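Local coordinates for protein Bug27 (Bordetella pertussis, PDB 2QPQ) that probably serves as a periplasmic solute-binding protein of the Bug family, a Venus flytrap receptor that captures small ligands for transport, at residues R27-Y32 with D248-V253. Numbering follows the deposited sequence.
Sequences RLIGNY and DGIAKV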
ATOM      1  N   ARG A  27       5.813  -0.187  13.700  1.00 20.22           N
ATOM      2  CA  ARG A  27       6.210   0.380  14.995  1.00 21.70           C
ATOM      3  C   ARG A  27       5.089   0.264  16.043  1.00 23.02           C
ATOM      4  O   ARG A  27       5.385   0.036  17.238  1.00 23.77           O
ATOM      5  CB  ARG A  27       6.698   1.843  14.817  1.00 21.40           C
ATOM      6  CG  ARG A  27       7.987   1.870  14.036  1.00 22.13           C
ATOM      7  CD  ARG A  27       8.564   3.237  13.832  1.00 24.08           C
ATOM      8  NE  ARG A  27       9.808   3.120  13.051  1.00 24.87           N
ATOM      9  CZ  ARG A  27      10.999   2.831  13.557  1.00 25.99           C
ATOM     10  NH1 ARG A  27      11.139   2.637  14.880  1.00 26.35           N
ATOM     11  NH2 ARG A  27      12.056   2.755  12.747  1.00 23.54           N
ATOM     12  N   LEU A  28       3.828   0.367  15.591  1.00 23.54           N
ATOM     13  CA  LEU A  28       2.663   0.196  16.476  1.00 24.82           C
ATOM     14  C   LEU A  28       2.628  -1.263  16.986  1.00 25.58           C
ATOM     15  O   LEU A  28       2.526  -1.510  18.210  1.00 26.85           O
ATOM     16  CB  LEU A  28       1.362   0.614  15.768  1.00 24.86           C
ATOM     17  CG  LEU A  28      -0.048   0.583  16.408  1.00 25.99           C
ATOM     18  CD1 LEU A  28      -0.142   1.568  17.554  1.00 29.61           C
ATOM     19  CD2 LEU A  28      -1.109   0.920  15.393  1.00 24.87           C
ATOM     20  N   ILE A  29       2.716  -2.214  16.057  1.00 24.91           N
ATOM     21  CA  ILE A  29       2.823  -3.641  16.400  1.00 25.67           C
ATOM     22  C   ILE A  29       4.001  -3.914  17.332  1.00 26.55           C
ATOM     23  O   ILE A  29       3.839  -4.560  18.380  1.00 27.12           O
ATOM     24  CB  ILE A  29       2.897  -4.563  15.117  1.00 24.99           C
ATOM     25  CG1 ILE A  29       1.583  -4.547  14.348  1.00 24.29           C
ATOM     26  CG2 ILE A  29       3.223  -6.044  15.471  1.00 24.00           C
ATOM     27  CD1 ILE A  29       1.764  -4.967  12.856  1.00 26.38           C
ATOM     28  N   GLY A  30       5.173  -3.398  16.978  1.00 26.89           N
ATOM     29  CA  GLY A  30       6.405  -3.676  17.703  1.00 29.22           C
ATOM     30  C   GLY A  30       6.345  -3.260  19.166  1.00 30.60           C
ATOM     31  O   GLY A  30       6.825  -3.988  20.041  1.00 30.23           O
ATOM     32  N   ASN A  31       5.753  -2.082  19.388  1.00 31.87           N
ATOM     33  CA  ASN A  31       5.426  -1.502  20.689  1.00 33.81           C
ATOM     34  C   ASN A  31       4.607  -2.409  21.605  1.00 33.65           C
ATOM     35  O   ASN A  31       4.968  -2.606  22.749  1.00 34.20           O
ATOM     36  CB  ASN A  31       4.710  -0.141  20.503  1.00 34.51           C
ATOM     37  CG  ASN A  31       4.338   0.542  21.854  1.00 38.28           C
ATOM     38  OD1 ASN A  31       3.143   0.690  22.205  1.00 40.64           O
ATOM     39  ND2 ASN A  31       5.368   0.963  22.608  1.00 41.39           N
ATOM     40  N   TYR A  32       3.484  -2.907  21.119  1.00 34.05           N
ATOM     41  CA  TYR A  32       2.611  -3.772  21.908  1.00 34.97           C
ATOM     42  C   TYR A  32       3.070  -5.231  21.979  1.00 35.41           C
ATOM     43  O   TYR A  32       2.744  -5.936  22.928  1.00 35.09           O
ATOM     44  CB  TYR A  32       1.187  -3.701  21.392  1.00 34.77           C
ATOM     45  CG  TYR A  32       0.569  -2.343  21.574  1.00 35.44           C
ATOM     46  CD1 TYR A  32       0.206  -1.891  22.833  1.00 33.68           C
ATOM     47  CD2 TYR A  32       0.348  -1.507  20.480  1.00 34.87           C
ATOM     48  CE1 TYR A  32      -0.353  -0.631  23.018  1.00 35.68           C
ATOM     49  CE2 TYR A  32      -0.220  -0.249  20.647  1.00 35.59           C
ATOM     50  CZ  TYR A  32      -0.573   0.180  21.927  1.00 35.77           C
ATOM     51  OH  TYR A  32      -1.128   1.432  22.094  1.00 37.71           O
ATOM     52  N   ASP A 248      -1.177 -15.133  16.069  1.00 18.55           N
ATOM     53  CA  ASP A 248      -2.049 -15.043  17.255  1.00 20.80           C
ATOM     54  C   ASP A 248      -1.662 -13.774  18.055  1.00 21.35           C
ATOM     55  O   ASP A 248      -2.511 -12.954  18.434  1.00 22.26           O
ATOM     56  CB  ASP A 248      -1.947 -16.350  18.103  1.00 20.23           C
ATOM     57  CG  ASP A 248      -2.696 -17.527  17.479  1.00 23.39           C
ATOM     58  OD1 ASP A 248      -3.440 -17.313  16.480  1.00 22.54           O
ATOM     59  OD2 ASP A 248      -2.546 -18.690  17.979  1.00 26.56           O
ATOM     60  N   GLY A 249      -0.358 -13.583  18.229  1.00 21.10           N
ATOM     61  CA  GLY A 249       0.171 -12.467  18.998  1.00 21.06           C
ATOM     62  C   GLY A 249      -0.153 -11.131  18.359  1.00 20.87           C
ATOM     63  O   GLY A 249      -0.625 -10.197  19.038  1.00 19.92           O
ATOM     64  N   ILE A 250       0.069 -11.043  17.053  1.00 19.66           N
ATOM     65  CA  ILE A 250      -0.168  -9.798  16.327  1.00 20.53           C
ATOM     66  C   ILE A 250      -1.661  -9.485  16.242  1.00 20.84           C
ATOM     67  O   ILE A 250      -2.043  -8.338  16.361  1.00 21.50           O
ATOM     68  CB  ILE A 250       0.500  -9.802  14.920  1.00 18.90           C
ATOM     69  CG1 ILE A 250       2.042  -9.966  15.064  1.00 19.77           C
ATOM     70  CG2 ILE A 250       0.220  -8.518  14.196  1.00 19.47           C
ATOM     71  CD1 ILE A 250       2.764 -10.528  13.874  1.00 18.73           C
ATOM     72  N   ALA A 251      -2.493 -10.505  16.065  1.00 22.06           N
ATOM     73  CA  ALA A 251      -3.944 -10.315  15.981  1.00 22.37           C
ATOM     74  C   ALA A 251      -4.464  -9.775  17.310  1.00 23.51           C
ATOM     75  O   ALA A 251      -5.356  -8.921  17.327  1.00 23.34           O
ATOM     76  CB  ALA A 251      -4.639 -11.617  15.603  1.00 22.52           C
ATOM     77  N   LYS A 252      -3.887 -10.238  18.420  1.00 24.19           N
ATOM     78  CA  LYS A 252      -4.216  -9.715  19.738  1.00 26.21           C
ATOM     79  C   LYS A 252      -3.903  -8.210  19.882  1.00 25.96           C
ATOM     80  O   LYS A 252      -4.714  -7.461  20.421  1.00 25.72           O
ATOM     81  CB  LYS A 252      -3.540 -10.537  20.853  1.00 27.04           C
ATOM     82  CG  LYS A 252      -4.399 -11.746  21.258  1.00 29.77           C
ATOM     83  CD  LYS A 252      -3.593 -12.854  21.923  1.00 33.78           C
ATOM     84  CE  LYS A 252      -4.428 -14.148  22.114  1.00 35.07           C
ATOM     85  NZ  LYS A 252      -3.574 -15.387  22.379  1.00 38.42           N
ATOM     86  N   VAL A 253      -2.750  -7.783  19.373  1.00 25.97           N
ATOM     87  CA  VAL A 253      -2.431  -6.355  19.263  1.00 25.72           C
ATOM     88  C   VAL A 253      -3.454  -5.595  18.430  1.00 26.38           C
ATOM     89  O   VAL A 253      -3.933  -4.542  18.849  1.00 27.08           O
ATOM     90  CB  VAL A 253      -1.013  -6.095  18.678  1.00 25.17           C
ATOM     91  CG1 VAL A 253      -0.800  -4.591  18.462  1.00 23.33           C
ATOM     92  CG2 VAL A 253       0.042  -6.630  19.602  1.00 24.91           C
TER
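The helical turn that presents V253 to Y32 is held by backbone bonds, among them K252 N to D248 O at 3.0 Å and V253 N to G249 O at 3.2 Å. These amides are satisfied inside their own helix, and what meets across the contact is hydrocarbon. Beta-branched V253 straddles Y32 CB: its CG2 lies 3.6 Å from that atom, while CG1, anti to the backbone N (chi1 174°), reaches Y32 CD2 at 3.9 Å, slanting against the ring. A tyrosine suits this partly exposed place because its CB and near ring atoms pack on V253 while the side chain also touches D258 and V259 of helix 257-266; N31 OD1 sits over one ring face and L28 CD1 at the edge. I29 meets I250, CG2 to CG2 at 4.1 Å. Both are buried, and their branched, wholly hydrocarbon side chains can touch each other while resting on V99 and L232 of the beta-sheet, an apolar floor shared by segments 27-32 and 248-253, whose axes approach to 9.7 Å at 104°; L33 adds to the seam. Between these segments the contact is wholly apolar, so here it rests on dispersion and on keeping the side chains from water.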